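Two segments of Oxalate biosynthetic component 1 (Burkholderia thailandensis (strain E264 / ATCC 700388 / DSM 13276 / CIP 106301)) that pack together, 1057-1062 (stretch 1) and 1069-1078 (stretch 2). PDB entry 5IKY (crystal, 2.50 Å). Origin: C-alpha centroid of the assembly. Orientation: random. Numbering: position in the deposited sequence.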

# COMPACT_ATOMS: atom_id res chain seq x y z
N PHE A 1057 0.07 -0.06 13.98
CA PHE A 1057 0.41 -1.24 13.21
C PHE A 1057 1.50 -2.02 13.93
O PHE A 1057 2.19 -1.48 14.80
CB PHE A 1057 0.85 -0.87 11.79
CG PHE A 1057 2.13 -0.08 11.72
CD1 PHE A 1057 2.10 1.31 11.80
CD2 PHE A 1057 3.35 -0.71 11.56
CE1 PHE A 1057 3.28 2.04 11.74
CE2 PHE A 1057 4.52 0.01 11.50
CZ PHE A 1057 4.49 1.39 11.59
N LEU A 1058 1.65 -3.29 13.58
CA LEU A 1058 2.60 -4.16 14.26
C LEU A 1058 3.59 -4.77 13.28
O LEU A 1058 3.20 -5.36 12.27
CB LEU A 1058 1.87 -5.27 15.02
CG LEU A 1058 0.76 -4.82 15.97
CD1 LEU A 1058 0.11 -6.03 16.64
CD2 LEU A 1058 1.29 -3.84 17.01
N LEU A 1059 4.88 -4.64 13.58
CA LEU A 1059 5.92 -5.23 12.75
C LEU A 1059 6.15 -6.68 13.13
O LEU A 1059 6.00 -7.06 14.29
CB LEU A 1059 7.23 -4.44 12.89
CG LEU A 1059 7.25 -3.04 12.26
CD1 LEU A 1059 8.64 -2.43 12.36
CD2 LEU A 1059 6.78 -3.09 10.81
N ASP A 1060 6.50 -7.50 12.14
CA ASP A 1060 6.86 -8.89 12.41
C ASP A 1060 8.38 -9.01 12.51
O ASP A 1060 9.07 -7.99 12.58
CB ASP A 1060 6.29 -9.82 11.32
CG ASP A 1060 7.06 -9.74 10.01
OD1 ASP A 1060 7.73 -8.72 9.76
OD2 ASP A 1060 6.98 -10.71 9.22
N ASP A 1061 8.89 -10.23 12.49
CA ASP A 1061 10.32 -10.46 12.63
C ASP A 1061 11.11 -9.95 11.42
O ASP A 1061 12.29 -9.62 11.54
CB ASP A 1061 10.61 -11.94 12.86
CG ASP A 1061 9.97 -12.46 14.13
OD1 ASP A 1061 9.61 -11.64 15.00
OD2 ASP A 1061 9.83 -13.70 14.27
N HIS A 1062 10.46 -9.88 10.27
CA HIS A 1062 11.12 -9.41 9.05
C HIS A 1062 10.75 -7.97 8.74
O HIS A 1062 10.89 -7.51 7.61
CB HIS A 1062 10.75 -10.31 7.87
CG HIS A 1062 10.96 -11.77 8.12
ND1 HIS A 1062 12.19 -12.38 7.99
CD2 HIS A 1062 10.10 -12.74 8.51
CE1 HIS A 1062 12.07 -13.66 8.28
NE2 HIS A 1062 10.81 -13.91 8.59
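Stretch 2 1069-1078: HSIRRYLAAS

Packing of a short helix, residues 1071-1076, and its flanking residues against the irregular segment 1057-1062 of Oxalate biosynthetic component 1. The one salt bridge between the two stretches joins Arg-1073 to Asp-1061: NH1 of Arg-1073 donates to OD1 of Asp-1061 at 3.4 Å, with an N-H...acceptor angle of 156°. At this length the hydrogen bond is weak, but the opposite charges add to it, and the carboxylate oxygen lies at the edge of the guanidinium, near its plane, where the N-H groups point. The CA-to-CB bond of Asp-1061 runs sideways to stretch 2; chi1 in the m well then brings the end of the side chain nearer to its partner.

The same guanidinium rests on the backbone of stretch 1. NH1 of Arg-1073 lies 3.6 Å from CA of Asp-1060, which sits over one face of the group, and 3.4 Å from the carbonyl O of Leu-1059. To reach this far, Arg-1073 leaves the helix with its CA-to-CB bond toward stretch 1 and extends through chi1 m, chi2 t and chi3 t, so that one side chain passes from Leu-1058 to Asp-1061. NE and NH2 of Arg-1073 are hydrogen-bonded to residues adjoining the stretches.

The backbone of the helix is held at its start by Ser-1070, the N-cap residue, whose OG accepts from N of Arg-1073 at 3.1 Å and an angle of 160°. Within the helix, N of Leu-1075 donates a hydrogen bond to O of Ile-1071 at 3.2 Å and N of Ala-1076 one to O of Arg-1072 at 2.6 Å. N of Ala-1077 still donates a hydrogen bond to O of Arg-1073 at 2.9 Å, although Ala-1077 is the first residue to leave helical phi/psi. Stretch 1 has no regular helix or strand; Leu-1058 and Leu-1059 are extended, and the chain turns at Asp-1061 (phi/psi -68/-25). Near this turn, N of His-1062 makes a weak hydrogen bond to OD1 of Asp-1060 at 3.0 Å.

The two backbones come nearest at Leu-1058 and Arg-1073, whose CA atoms are 6.7 Å apart. There is no running register: Leu-1058 alone meets several residues of stretch 2, whereas Leu-1059, Asp-1060 and Asp-1061 all meet the side chain of Arg-1073. Leu-1058 forms the apolar centre of the contact, its CA-to-CB bond directed toward stretch 2 and its side chain in the m, t rotamer. CD1 of Leu-1058 lies over one face of the Tyr-1074 ring, 3.7 Å from the centroid and 14° off the ring normal, a CH-pi contact; its closest ring atom is CD2 of Tyr-1074, at 3.6 Å. CD1 of Leu-1058 is also 4.0 Å from CB of Arg-1073. The other methyl, CD2 of Leu-1058, approaches O of Arg-1073 at 3.9 Å and CB of Ala-1077 at 4.3 Å, one helical turn further on. Tyr-1074 directs its CA-to-CB bond away from stretch 1 yet still offers it a ring face, and its OH is hydrogen-bonded elsewhere in the structure. In all, 321 Å² is buried, summed over both sides, with Leu-1058 and Arg-1073 contributing most.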

# COMPACT_ATOMS: atom_id res chain seq x y z
N HIS A 1069 -1.98 -10.26 14.68
CA HIS A 1069 -3.06 -10.52 15.63
C HIS A 1069 -2.53 -11.03 16.97
O HIS A 1069 -3.30 -11.28 17.89
CB HIS A 1069 -4.04 -11.53 15.03
CG HIS A 1069 -5.34 -11.62 15.78
ND1 HIS A 1069 -6.13 -10.52 16.02
CD2 HIS A 1069 -5.97 -12.68 16.34
CE1 HIS A 1069 -7.21 -10.90 16.69
NE2 HIS A 1069 -7.13 -12.21 16.90
N SER A 1070 -1.21 -11.18 17.08
CA SER A 1070 -0.62 -11.70 18.30
C SER A 1070 -0.74 -10.70 19.45
O SER A 1070 -0.33 -9.55 19.33
CB SER A 1070 0.85 -12.07 18.08
OG SER A 1070 1.69 -10.95 18.31
N ILE A 1071 -1.30 -11.16 20.57
CA ILE A 1071 -1.48 -10.31 21.74
C ILE A 1071 -0.13 -9.87 22.30
O ILE A 1071 -0.03 -8.83 22.95
CB ILE A 1071 -2.31 -11.04 22.82
CG1 ILE A 1071 -2.61 -10.10 24.00
CG2 ILE A 1071 -1.61 -12.30 23.29
CD1 ILE A 1071 -3.31 -8.83 23.60
N ARG A 1072 0.91 -10.66 22.04
CA ARG A 1072 2.25 -10.34 22.50
C ARG A 1072 2.76 -9.05 21.86
O ARG A 1072 3.18 -8.13 22.57
CB ARG A 1072 3.21 -11.49 22.19
N ARG A 1073 2.72 -8.98 20.53
CA ARG A 1073 3.19 -7.79 19.82
C ARG A 1073 2.36 -6.56 20.17
O ARG A 1073 2.87 -5.44 20.18
CB ARG A 1073 3.15 -8.01 18.30
CG ARG A 1073 4.12 -9.06 17.79
CD ARG A 1073 4.14 -9.07 16.26
NE ARG A 1073 4.56 -10.36 15.72
CZ ARG A 1073 5.82 -10.73 15.56
NH1 ARG A 1073 6.80 -9.90 15.91
NH2 ARG A 1073 6.11 -11.92 15.06
N TYR A 1074 1.07 -6.77 20.44
CA TYR A 1074 0.19 -5.68 20.84
C TYR A 1074 0.68 -5.04 22.13
O TYR A 1074 0.64 -3.82 22.28
CB TYR A 1074 -1.25 -6.17 21.00
CG TYR A 1074 -2.13 -5.91 19.81
CD1 TYR A 1074 -2.57 -4.62 19.52
CD2 TYR A 1074 -2.53 -6.94 18.97
CE1 TYR A 1074 -3.38 -4.37 18.43
CE2 TYR A 1074 -3.35 -6.70 17.88
CZ TYR A 1074 -3.77 -5.41 17.61
OH TYR A 1074 -4.58 -5.17 16.53
N LEU A 1075 1.14 -5.88 23.05
CA LEU A 1075 1.63 -5.40 24.34
C LEU A 1075 3.10 -5.01 24.27
O LEU A 1075 3.53 -4.06 24.92
CB LEU A 1075 1.42 -6.48 25.41
CG LEU A 1075 -0.03 -6.86 25.69
CD1 LEU A 1075 -0.11 -8.00 26.69
CD2 LEU A 1075 -0.82 -5.65 26.19
N ALA A 1076 3.88 -5.75 23.48
CA ALA A 1076 5.31 -5.49 23.36
C ALA A 1076 5.58 -4.14 22.71
O ALA A 1076 6.39 -3.35 23.21
CB ALA A 1076 5.99 -6.60 22.57
N ALA A 1077 4.91 -3.87 21.60
CA ALA A 1077 5.11 -2.64 20.86
C ALA A 1077 4.33 -1.47 21.45
O ALA A 1077 4.29 -0.38 20.88
CB ALA A 1077 4.73 -2.83 19.39
N SER A 1078 3.70 -1.70 22.60
CA SER A 1078 2.93 -0.67 23.28
C SER A 1078 3.82 0.52 23.66
O SER A 1078 4.87 0.35 24.27
CB SER A 1078 2.25 -1.23 24.53
OG SER A 1078 1.49 -0.23 25.19